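Ribulose bisphosphate carboxylase (Pyrococcus horikoshii, PDB 2D69) catalyses the carboxylation of ribulose 1,5-bisphosphate with CO2 and water to two molecules of 3-phosphoglycerate, as the octameric form III Rubisco of an archaeon. Local coordinates at the interface of chains A and B and the interface of chains A and C. Numbering follows the deposited sequence. Chains: chain A/B/C, Ribulose bisphosphate carboxylase.

Contacts 1, 2 and 4 lie in the two-fold A–B dimer interface; contact 3 joins chains A and C. Distances here run between C-alpha centres. Contacts 1 and 4 are about 10 Å apart and share A:Asn190. Contacts 2 and 4 are chain-exchanged counterparts, about 25 Å apart. In both, helix 98-105 of one chain meets the metal-binding loop of the other. Each centre is about 6 Å from a predicted catalytic histidine, B:His278 or A:His278. Contact 3 is about 23 Å from contact 2. Contacts 2 and 4 thus border the active sites, and contact 1 adds packing beside contact 4. Contact 3 probably helps tie dimers into the octamer.

Contact 1: the interface of chains A and B. Residues chain A 163, 190, 194; chain B 51, 91-92, 94, 100.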
ATOM      1  N   MET A 163      -7.020  14.234  38.119  1.00 23.36           N
ATOM      2  CA  MET A 163      -7.845  13.261  37.396  1.00 22.44           C
ATOM      3  C   MET A 163      -9.346  13.492  37.564  1.00 21.01           C
ATOM      4  O   MET A 163      -9.755  14.173  38.486  1.00 19.73           O
ATOM      5  CB  MET A 163      -7.473  11.855  37.887  1.00 22.70           C
ATOM      6  CG  MET A 163      -5.959  11.601  37.847  1.00 24.10           C
ATOM      7  SD  MET A 163      -5.415  10.951  36.243  1.00 29.71           S
ATOM      8  CE  MET A 163      -5.592   9.152  36.687  1.00 27.09           C
ATOM      9  N   ASN A 190      -0.457  11.124  34.981  1.00 18.87           N
ATOM     10  CA  ASN A 190      -1.415  10.003  35.038  1.00 19.24           C
ATOM     11  C   ASN A 190      -2.574  10.100  34.049  1.00 16.72           C
ATOM     12  O   ASN A 190      -3.260   9.127  33.832  1.00 16.92           O
ATOM     13  CB  ASN A 190      -2.057   9.946  36.450  1.00 19.80           C
ATOM     14  CG  ASN A 190      -1.027   9.805  37.537  1.00 22.26           C
ATOM     15  OD1 ASN A 190       0.128   9.462  37.256  1.00 31.05           O
ATOM     16  ND2 ASN A 190      -1.427  10.038  38.777  1.00 27.55           N
ATOM     17  N   PHE A 194      -9.395   7.932  29.158  1.00 12.03           N
ATOM     18  CA  PHE A 194     -10.380   7.219  29.946  1.00 12.83           C
ATOM     19  C   PHE A 194     -11.732   7.174  29.231  1.00 13.85           C
ATOM     20  O   PHE A 194     -12.004   8.046  28.314  1.00 13.11           O
ATOM     21  CB  PHE A 194     -10.489   7.904  31.320  1.00 13.21           C
ATOM     22  CG  PHE A 194      -9.149   8.159  31.979  1.00 14.56           C
ATOM     23  CD1 PHE A 194      -8.543   9.402  31.889  1.00 20.74           C
ATOM     24  CD2 PHE A 194      -8.503   7.157  32.662  1.00 17.19           C
ATOM     25  CE1 PHE A 194      -7.295   9.617  32.485  1.00 21.92           C
ATOM     26  CE2 PHE A 194      -7.262   7.360  33.222  1.00 21.86           C
ATOM     27  CZ  PHE A 194      -6.660   8.603  33.133  1.00 21.91           C
TER
ATOM     28  N   SER B  51      -3.455   9.133  42.820  1.00 19.58           N
ATOM     29  CA  SER B  51      -4.843   9.172  42.349  1.00 20.28           C
ATOM     30  C   SER B  51      -5.238  10.575  41.902  1.00 21.04           C
ATOM     31  O   SER B  51      -4.760  10.992  40.884  1.00 19.75           O
ATOM     32  CB  SER B  51      -5.829   8.561  43.364  1.00 20.46           C
ATOM     33  OG  SER B  51      -5.948   9.300  44.560  1.00 20.71           O
ATOM     34  N   THR B  91     -11.475   3.377  37.599  1.00 14.34           N
ATOM     35  CA  THR B  91     -11.650   4.640  36.938  1.00 14.33           C
ATOM     36  C   THR B  91     -10.355   5.467  36.881  1.00 14.56           C
ATOM     37  O   THR B  91     -10.309   6.495  36.189  1.00 14.71           O
ATOM     38  CB  THR B  91     -12.711   5.466  37.652  1.00 13.99           C
ATOM     39  OG1 THR B  91     -12.458   5.426  39.052  1.00 14.53           O
ATOM     40  CG2 THR B  91     -14.081   4.857  37.508  1.00 18.03           C
ATOM     41  N   LEU B  92      -9.343   5.091  37.664  1.00 14.22           N
ATOM     42  CA  LEU B  92      -8.075   5.801  37.620  1.00 14.90           C
ATOM     43  C   LEU B  92      -7.213   5.374  36.474  1.00 14.63           C
ATOM     44  O   LEU B  92      -6.223   6.046  36.195  1.00 13.67           O
ATOM     45  CB  LEU B  92      -7.261   5.572  38.893  1.00 15.96           C
ATOM     46  CG  LEU B  92      -7.744   6.397  40.071  1.00 18.37           C
ATOM     47  CD1 LEU B  92      -7.114   5.800  41.284  1.00 20.98           C
ATOM     48  CD2 LEU B  92      -7.384   7.862  39.899  1.00 16.91           C
ATOM     49  N   GLU B  94      -6.168   3.615  32.563  1.00 14.70           N
ATOM     50  CA  GLU B  94      -6.328   3.294  31.174  1.00 13.68           C
ATOM     51  C   GLU B  94      -6.056   1.849  31.064  1.00 13.94           C
ATOM     52  O   GLU B  94      -4.909   1.391  31.122  1.00 12.48           O
ATOM     53  CB  GLU B  94      -5.412   4.128  30.278  1.00 14.34           C
ATOM     54  CG  GLU B  94      -5.430   3.661  28.815  1.00 15.91           C
ATOM     55  CD  GLU B  94      -4.807   4.633  27.811  1.00 19.57           C
ATOM     56  OE1 GLU B  94      -4.092   5.628  28.160  1.00 18.37           O
ATOM     57  OE2 GLU B  94      -5.106   4.430  26.634  1.00 20.43           O
ATOM     58  N   GLN B 100       0.566   3.474  31.866  1.00 13.44           N
ATOM     59  CA  GLN B 100      -0.206   4.443  32.633  1.00 13.67           C
ATOM     60  C   GLN B 100      -0.411   4.021  34.099  1.00 14.51           C
ATOM     61  O   GLN B 100      -0.312   4.828  35.030  1.00 14.16           O
ATOM     62  CB  GLN B 100      -1.528   4.711  31.939  1.00 14.13           C
ATOM     63  CG  GLN B 100      -2.337   5.856  32.581  1.00 14.30           C
ATOM     64  CD  GLN B 100      -3.251   5.418  33.735  1.00 14.63           C
ATOM     65  OE1 GLN B 100      -3.741   6.276  34.530  1.00 13.72           O
ATOM     66  NE2 GLN B 100      -3.521   4.118  33.818  1.00 10.97           N
TER
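A:Met163 and A:Phe194 pack against B:Leu92 in the two-fold dimer interface of Rubisco, where loops of the catalytic domain of one chain meet the N-terminal domain of the other. This contact probably helps hold the two chains together, next to the active-site loop of chain A. A:Met163 follows closely in sequence the predicted catalytic A:Lys160 and substrate-binding A:Lys162.

The A:Met163 side chain is bent at both chi2 (-88°) and chi3 (-91°). This curls the terminal methyl CE toward chain B. A:Met163 CE lies 3.9 Å from the methyl CD2 of B:Leu92, and the two side chains cross at about a right angle. The same methyl also rests on the backbone oxygen of B:Leu92. Further back along the chain, CG of A:Met163 is 3.3 Å from the backbone O of B:Ser51.

A:Phe194 brings its ring carbon CE2 to B:Leu92 O at 3.4 Å. The methionine methyl and the ring therefore converge on one carbonyl at the end of 3-10 helix 90-92. The ring stands nearly upright to the amide of B:Gln100, with planes 83° apart. A:Phe194 CZ is 4.0 Å from the amide oxygen OE1 of B:Gln100.

B:Gln100, on helix 98-105, bends at chi2 and reaches the A:Asn190 backbone. As modelled, two acceptors clash there. The amide may have been placed the wrong way round, because NE2 could donate at this position. The modelled distance from B:Gln100 OE1 to A:Asn190 O is 3.0 Å.

Contact 2: the interface of chains A and B. Residues chain A 49, 100, 103-104; chain B 189-190, 252, 255, 280.
The Rubisco metal-binding loop, with the K-x-D-E motif that ends in B:Glu189, meets helix 98-105 of chain A here. A:Ser103 is the helix residue that enters the loop, close to the active site of chain B. B:Glu189 is a predicted magnesium ligand.

The hydroxyl OG of A:Ser103 is turned away from its own backbone N (chi1 -165°), which points it at two acceptors of chain B. A:Ser103 OG donates to the carboxylate oxygen OD2 of B:Asp252 at 2.7 Å. The hydroxyl approaches from above the carboxylate plane, 47° out of it. B:Asp252 ends strand 248-252. A:Ser103 OG also donates to the backbone O of B:Glu189 at 3.1 Å. It sits well above that carbonyl plane and away from its lone pairs.

A water joins the backbone of the helix to the metal-binding side chain. Water 1 is 2.6 Å from A:Ser103 O and 2.8 Å from B:Glu189 OE1, a carboxylate oxygen.

The amide of B:Asn190 lies against A:Ala104, with CG of B:Asn190 3.5 Å from CA of A:Ala104. B:Asn190 OD1 is modelled 2.7 Å from A:Ser103 O. Both can only accept, so the placing of this amide is doubtful, and a flip might let ND2 donate. A:Gln100 OE1 likewise faces the backbone O of B:Asn190, and this orientation is also doubtful. CG2 of B:Val255 packs on A:Ser103 CA at 3.9 Å.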
ATOM      1  N   GLU A  49      32.474  -5.048  33.416  1.00 15.56           N
ATOM      2  CA  GLU A  49      31.120  -5.455  33.201  1.00 16.31           C
ATOM      3  C   GLU A  49      30.451  -4.489  32.190  1.00 16.37           C
ATOM      4  O   GLU A  49      29.529  -4.876  31.477  1.00 16.93           O
ATOM      5  CB  GLU A  49      30.398  -5.535  34.535  1.00 17.94           C
ATOM      6  CG  GLU A  49      28.971  -6.064  34.468  1.00 22.95           C
ATOM      7  CD  GLU A  49      28.887  -7.553  34.149  1.00 28.44           C
ATOM      8  OE1 GLU A  49      29.915  -8.279  34.354  1.00 32.08           O
ATOM      9  OE2 GLU A  49      27.789  -7.975  33.683  1.00 29.97           O
ATOM     10  N   GLN A 100      21.358   1.119  23.709  1.00 13.00           N
ATOM     11  CA  GLN A 100      22.522   0.206  23.852  1.00 12.01           C
ATOM     12  C   GLN A 100      23.640   0.765  24.736  1.00 11.34           C
ATOM     13  O   GLN A 100      24.301   0.004  25.500  1.00 12.02           O
ATOM     14  CB  GLN A 100      23.077  -0.244  22.466  1.00 12.09           C
ATOM     15  CG  GLN A 100      24.177  -1.406  22.631  1.00 11.26           C
ATOM     16  CD  GLN A 100      25.618  -0.898  22.707  1.00 11.36           C
ATOM     17  OE1 GLN A 100      26.553  -1.656  23.059  1.00 13.18           O
ATOM     18  NE2 GLN A 100      25.813   0.359  22.369  1.00  5.66           N
ATOM     19  N   SER A 103      22.478   0.222  28.219  1.00 16.01           N
ATOM     20  CA  SER A 103      22.618  -1.185  28.591  1.00 17.26           C
ATOM     21  C   SER A 103      24.060  -1.531  29.038  1.00 17.45           C
ATOM     22  O   SER A 103      24.295  -2.405  29.935  1.00 17.24           O
ATOM     23  CB  SER A 103      22.226  -2.046  27.411  1.00 18.15           C
ATOM     24  OG  SER A 103      22.036  -3.366  27.878  1.00 27.17           O
ATOM     25  N   ALA A 104      25.041  -0.875  28.419  1.00 16.18           N
ATOM     26  CA  ALA A 104      26.435  -1.106  28.770  1.00 16.63           C
ATOM     27  C   ALA A 104      26.856  -0.367  30.024  1.00 16.66           C
ATOM     28  O   ALA A 104      27.382  -0.986  30.959  1.00 16.60           O
ATOM     29  CB  ALA A 104      27.339  -0.726  27.621  1.00 16.70           C
TER
ATOM     30  N   GLU B 189      23.778  -8.745  27.147  1.00 19.23           N
ATOM     31  CA  GLU B 189      22.907  -7.549  27.107  1.00 20.43           C
ATOM     32  C   GLU B 189      23.451  -6.339  26.294  1.00 19.07           C
ATOM     33  O   GLU B 189      22.673  -5.547  25.747  1.00 18.34           O
ATOM     34  CB  GLU B 189      22.557  -7.107  28.532  1.00 21.81           C
ATOM     35  CG  GLU B 189      23.736  -6.500  29.270  1.00 25.55           C
ATOM     36  CD  GLU B 189      24.621  -7.514  29.965  1.00 31.06           C
ATOM     37  OE1 GLU B 189      25.686  -7.096  30.504  1.00 34.42           O
ATOM     38  OE2 GLU B 189      24.270  -8.735  29.940  1.00 38.08           O
ATOM     39  N   ASN B 190      24.758  -6.234  26.185  1.00 17.81           N
ATOM     40  CA  ASN B 190      25.392  -5.117  25.491  1.00 18.68           C
ATOM     41  C   ASN B 190      25.650  -5.400  24.034  1.00 16.48           C
ATOM     42  O   ASN B 190      25.996  -4.478  23.293  1.00 17.10           O
ATOM     43  CB  ASN B 190      26.700  -4.743  26.176  1.00 18.88           C
ATOM     44  CG  ASN B 190      26.481  -4.390  27.638  1.00 23.66           C
ATOM     45  OD1 ASN B 190      25.404  -3.891  28.011  1.00 29.54           O
ATOM     46  ND2 ASN B 190      27.440  -4.694  28.463  1.00 19.37           N
ATOM     47  N   ASP B 252      16.286  -6.318  26.560  1.00 16.54           N
ATOM     48  CA  ASP B 252      16.714  -5.726  27.820  1.00 17.57           C
ATOM     49  C   ASP B 252      15.503  -4.895  28.236  1.00 16.73           C
ATOM     50  O   ASP B 252      15.385  -3.753  27.826  1.00 15.71           O
ATOM     51  CB  ASP B 252      17.945  -4.819  27.658  1.00 18.66           C
ATOM     52  CG  ASP B 252      19.206  -5.544  27.070  1.00 22.14           C
ATOM     53  OD1 ASP B 252      19.228  -6.810  27.034  1.00 24.91           O
ATOM     54  OD2 ASP B 252      20.209  -4.906  26.554  1.00 24.18           O
ATOM     55  N   VAL B 255      16.090  -1.352  30.368  1.00 16.91           N
ATOM     56  CA  VAL B 255      16.743  -0.379  29.556  1.00 16.60           C
ATOM     57  C   VAL B 255      15.789   0.110  28.429  1.00 15.34           C
ATOM     58  O   VAL B 255      15.644   1.287  28.207  1.00 16.47           O
ATOM     59  CB  VAL B 255      18.078  -0.886  29.009  1.00 16.81           C
ATOM     60  CG1 VAL B 255      18.697   0.190  28.188  1.00 19.47           C
ATOM     61  CG2 VAL B 255      19.012  -1.291  30.192  1.00 16.72           C
ATOM     62  N   ALA B 280      18.912  -5.982  32.849  1.00 20.89           N
ATOM     63  CA  ALA B 280      19.978  -5.006  33.095  1.00 20.78           C
ATOM     64  C   ALA B 280      19.401  -3.612  33.420  1.00 19.78           C
ATOM     65  O   ALA B 280      18.408  -3.190  32.787  1.00 19.06           O
ATOM     66  CB  ALA B 280      20.927  -4.919  31.881  1.00 21.44           C
TER
HETATM   67  O   HOH W   1      24.931  -4.545  31.329  1.00 39.96           O

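Contact 3: the interface of chains A and C. Residues chain A 22, 24-25; chain C 23-24.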
ATOM      1  N   GLY A  22      41.827   9.332  24.494  1.00 28.62           N
ATOM      2  CA  GLY A  22      41.647  10.126  23.277  1.00 29.25           C
ATOM      3  C   GLY A  22      40.351  10.915  23.229  1.00 29.41           C
ATOM      4  O   GLY A  22      39.384  10.583  23.921  1.00 28.62           O
ATOM      5  N   ASP A  24      38.206  10.865  21.029  1.00 27.21           N
ATOM      6  CA  ASP A  24      37.222  10.002  20.398  1.00 27.44           C
ATOM      7  C   ASP A  24      36.809   8.796  21.288  1.00 25.52           C
ATOM      8  O   ASP A  24      36.227   7.838  20.798  1.00 25.37           O
ATOM      9  CB  ASP A  24      37.730   9.536  19.022  1.00 27.68           C
ATOM     10  CG  ASP A  24      39.040   8.771  19.109  1.00 30.63           C
ATOM     11  OD1 ASP A  24      39.390   8.066  18.119  1.00 32.45           O
ATOM     12  OD2 ASP A  24      39.796   8.839  20.124  1.00 32.91           O
ATOM     13  N   GLU A  25      37.113   8.869  22.585  1.00 23.94           N
ATOM     14  CA  GLU A  25      36.611   7.908  23.577  1.00 23.30           C
ATOM     15  C   GLU A  25      35.486   8.493  24.439  1.00 22.03           C
ATOM     16  O   GLU A  25      35.398   9.707  24.649  1.00 21.46           O
ATOM     17  CB  GLU A  25      37.731   7.376  24.471  1.00 23.64           C
ATOM     18  CG  GLU A  25      38.773   6.593  23.684  1.00 23.93           C
ATOM     19  CD  GLU A  25      40.030   6.323  24.481  1.00 25.95           C
ATOM     20  OE1 GLU A  25      39.936   5.625  25.492  1.00 27.23           O
ATOM     21  OE2 GLU A  25      41.118   6.783  24.085  1.00 30.30           O
TER
ATOM     22  N   ARG C  23      44.339   9.384  14.654  1.00 27.41           N
ATOM     23  CA  ARG C  23      43.722   8.190  14.094  1.00 28.28           C
ATOM     24  C   ARG C  23      42.315   8.459  13.550  1.00 27.15           C
ATOM     25  O   ARG C  23      41.875   7.713  12.716  1.00 28.38           O
ATOM     26  CB  ARG C  23      43.680   7.015  15.115  1.00 28.77           C
ATOM     27  CG  ARG C  23      42.775   7.260  16.368  1.00 30.85           C
ATOM     28  CD  ARG C  23      42.783   6.121  17.455  1.00 32.57           C
ATOM     29  NE  ARG C  23      42.099   6.562  18.684  1.00 35.34           N
ATOM     30  CZ  ARG C  23      42.355   6.111  19.938  1.00 37.83           C
ATOM     31  NH1 ARG C  23      43.283   5.167  20.172  1.00 36.54           N
ATOM     32  NH2 ARG C  23      41.670   6.613  20.975  1.00 35.51           N
ATOM     33  N   ASP C  24      41.632   9.498  14.040  1.00 25.84           N
ATOM     34  CA  ASP C  24      40.295   9.859  13.588  1.00 25.16           C
ATOM     35  C   ASP C  24      40.223  10.858  12.419  1.00 22.90           C
ATOM     36  O   ASP C  24      39.179  11.464  12.185  1.00 21.93           O
ATOM     37  CB  ASP C  24      39.421  10.329  14.768  1.00 25.70           C
ATOM     38  CG  ASP C  24      40.000  11.523  15.520  1.00 28.71           C
ATOM     39  OD1 ASP C  24      39.269  12.010  16.432  1.00 28.41           O
ATOM     40  OD2 ASP C  24      41.155  12.003  15.284  1.00 28.42           O
TER
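Carboxylate oxygen OE2 of A:Glu25 is gripped by C:Arg23 NH2 from across the interface and by the backbone N of A:Gly22 from its own chain. The two donors come from opposite faces of the carboxylate plane. The bond from A:Gly22 N to A:Glu25 OE2 is 2.7 Å long and ties down the glutamate that receives the arginine. C:Arg23 NH2 and A:Glu25 OE2 form a salt bridge of 3.2 Å. It is rather bent, 137° at the hydrogen, although OE2 lies in the guanidinium plane.

A:Asp24 is held by a second grip. C:Arg23 holds it side-on with two nitrogens, one to each carboxylate oxygen. C:Arg23 NE donates to A:Asp24 OD1 at 3.1 Å, using the syn lone pair of that oxygen. C:Arg23 NH2 donates to A:Asp24 OD2 at 3.0 Å in a nearly straight bond, 167° at the hydrogen. This second pair is a salt bridge too. The carboxylate and guanidinium planes are 33° apart, so the fork is slightly twisted.

The arginine chain is extended from CG to NE, which carries the guanidinium across to chain A. NH2 thus serves both acidic residues at once. A:Asp24 OD1 and C:Asp24 OD1 are 4.3 Å apart, and the arginine may offset their like charges.

A twin repeats the contact with the chains exchanged, and it probably links dimers in the octamer. The residues belong to the loop between 3-10 helix 11-14 and strand 26-34 in the N-terminal domain, with A:Glu25 just ahead of that strand.

Contact 4: the interface of chains A and B. Residues chain A 189-190, 252, 255, 280; chain B 49-50, 103-104, 107.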
ATOM      1  N   GLU A 189       0.663  13.635  34.558  1.00 19.32           N
ATOM      2  CA  GLU A 189       1.376  12.447  34.113  1.00 20.58           C
ATOM      3  C   GLU A 189       0.542  11.166  34.132  1.00 19.73           C
ATOM      4  O   GLU A 189       0.815  10.234  33.395  1.00 20.29           O
ATOM      5  CB  GLU A 189       2.675  12.278  34.922  1.00 21.86           C
ATOM      6  CG  GLU A 189       2.546  11.771  36.369  1.00 26.20           C
ATOM      7  CD  GLU A 189       2.176  12.830  37.404  1.00 33.06           C
ATOM      8  OE1 GLU A 189       1.923  12.436  38.588  1.00 38.10           O
ATOM      9  OE2 GLU A 189       2.093  14.039  37.046  1.00 34.80           O
ATOM     10  N   ASN A 190      -0.457  11.124  34.981  1.00 18.87           N
ATOM     11  CA  ASN A 190      -1.415  10.003  35.038  1.00 19.24           C
ATOM     12  C   ASN A 190      -2.574  10.100  34.049  1.00 16.72           C
ATOM     13  O   ASN A 190      -3.260   9.127  33.832  1.00 16.92           O
ATOM     14  CB  ASN A 190      -2.057   9.946  36.450  1.00 19.80           C
ATOM     15  CG  ASN A 190      -1.027   9.805  37.537  1.00 22.26           C
ATOM     16  OD1 ASN A 190       0.128   9.462  37.256  1.00 31.05           O
ATOM     17  ND2 ASN A 190      -1.427  10.038  38.777  1.00 27.55           N
ATOM     18  N   ASP A 252       5.821  10.943  29.379  1.00 15.32           N
ATOM     19  CA  ASP A 252       6.389  10.477  30.619  1.00 16.96           C
ATOM     20  C   ASP A 252       7.602   9.583  30.247  1.00 15.69           C
ATOM     21  O   ASP A 252       7.447   8.393  30.014  1.00 15.41           O
ATOM     22  CB  ASP A 252       5.406   9.624  31.473  1.00 16.89           C
ATOM     23  CG  ASP A 252       4.124  10.357  31.920  1.00 22.29           C
ATOM     24  OD1 ASP A 252       4.060  11.623  31.833  1.00 24.02           O
ATOM     25  OD2 ASP A 252       3.106   9.718  32.391  1.00 25.56           O
ATOM     26  N   VAL A 255       8.865   6.386  32.681  1.00 15.92           N
ATOM     27  CA  VAL A 255       7.890   5.314  32.670  1.00 15.94           C
ATOM     28  C   VAL A 255       7.807   4.670  31.265  1.00 15.15           C
ATOM     29  O   VAL A 255       7.769   3.475  31.128  1.00 13.80           O
ATOM     30  CB  VAL A 255       6.478   5.870  32.995  1.00 17.04           C
ATOM     31  CG1 VAL A 255       5.466   4.824  32.881  1.00 17.28           C
ATOM     32  CG2 VAL A 255       6.451   6.538  34.407  1.00 19.06           C
ATOM     33  N   ALA A 280       8.225  11.599  35.713  1.00 21.73           N
ATOM     34  CA  ALA A 280       7.662  10.717  36.756  1.00 21.64           C
ATOM     35  C   ALA A 280       8.388   9.360  36.794  1.00 21.56           C
ATOM     36  O   ALA A 280       8.659   8.775  35.744  1.00 22.91           O
ATOM     37  CB  ALA A 280       6.176  10.501  36.535  1.00 22.22           C
TER
ATOM     38  N   GLU B  49      -1.274  11.411  45.684  1.00 21.33           N
ATOM     39  CA  GLU B  49      -0.363  11.629  44.561  1.00 22.17           C
ATOM     40  C   GLU B  49      -0.520  10.583  43.456  1.00 21.38           C
ATOM     41  O   GLU B  49      -0.346  10.883  42.269  1.00 21.77           O
ATOM     42  CB  GLU B  49       1.079  11.664  45.050  1.00 23.06           C
ATOM     43  CG  GLU B  49       2.108  12.116  44.016  1.00 26.92           C
ATOM     44  CD  GLU B  49       1.925  13.562  43.616  1.00 31.47           C
ATOM     45  OE1 GLU B  49       1.701  14.382  44.526  1.00 34.04           O
ATOM     46  OE2 GLU B  49       1.974  13.856  42.391  1.00 37.48           O
ATOM     47  N   SER B  50      -0.883   9.370  43.854  1.00 20.30           N
ATOM     48  CA  SER B  50      -1.150   8.294  42.932  1.00 19.30           C
ATOM     49  C   SER B  50      -2.609   8.168  42.458  1.00 19.24           C
ATOM     50  O   SER B  50      -2.949   7.214  41.739  1.00 18.13           O
ATOM     51  CB  SER B  50      -0.664   6.977  43.538  1.00 19.57           C
ATOM     52  OG  SER B  50      -1.375   6.577  44.686  1.00 19.20           O
ATOM     53  N   SER B 103       2.744   5.022  35.750  1.00 16.21           N
ATOM     54  CA  SER B 103       2.802   6.466  35.854  1.00 18.28           C
ATOM     55  C   SER B 103       2.025   6.912  37.128  1.00 18.39           C
ATOM     56  O   SER B 103       2.476   7.799  37.848  1.00 18.91           O
ATOM     57  CB  SER B 103       2.368   7.148  34.555  1.00 17.47           C
ATOM     58  OG  SER B 103       0.953   7.303  34.527  1.00 23.47           O
ATOM     59  N   ALA B 104       0.949   6.201  37.457  1.00 18.01           N
ATOM     60  CA  ALA B 104       0.183   6.518  38.647  1.00 18.54           C
ATOM     61  C   ALA B 104       0.804   5.983  39.930  1.00 17.83           C
ATOM     62  O   ALA B 104       0.951   6.728  40.893  1.00 19.76           O
ATOM     63  CB  ALA B 104      -1.270   6.048  38.514  1.00 18.02           C
ATOM     64  N   GLY B 107       5.170   6.586  40.029  1.00 17.39           N
ATOM     65  CA  GLY B 107       5.748   7.779  39.449  1.00 17.64           C
ATOM     66  C   GLY B 107       6.255   8.857  40.404  1.00 18.75           C
ATOM     67  O   GLY B 107       7.321   8.731  41.051  1.00 18.63           O
TER
HETATM   68  O   HOH W   2       2.844  10.193  39.132  1.00 45.38           O
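Hydrogen bonding, water bridging and packing join B:Ser103 of helix 98-105 to the Rubisco metal-binding loop of chain A, whose K-x-D-E motif ends at A:Glu189. This is the chain-swapped counterpart of the serine contact on the other side of the dimer, but the serine is turned differently.

The direct hydrogen bond runs from B:Ser103 OG to the backbone O of A:Glu189, at 3.1 Å. The hydroxyl lies above the carbonyl plane, 39° out of it. With chi1 at 86°, OG sits between its own backbone N and carbonyl carbon. It is thereby turned away from A:Asp252, and A:Asp252 OD2 is 3.9 Å from B:Ser103 OG. A:Asp252 OD2 instead faces B:Ser103 CB at 3.4 Å.

Water 2 links B:Ser103 O at 2.7 Å to the carboxylate oxygen OE1 of A:Glu189 at 2.5 Å. It couples the backbone of one chain to the predicted magnesium ligand of the other. B:Glu49 OE2 is 4.1 Å from A:Glu189 OE1, so these two acidic groups are near but not in contact. The two carboxylates are almost parallel, their planes 9° apart.

A:Val255 packs CG2 against CA of B:Ser103. The methyl CB of A:Ala280 meets CA of B:Gly107 at 4.0 Å. The amide of A:Asn190 lies over B:Ala104, with A:Asn190 CG 3.7 Å from B:Ala104 CA. The modelled approach of A:Asn190 OD1 to B:Ser103 O joins two acceptors, so this amide orientation is doubtful.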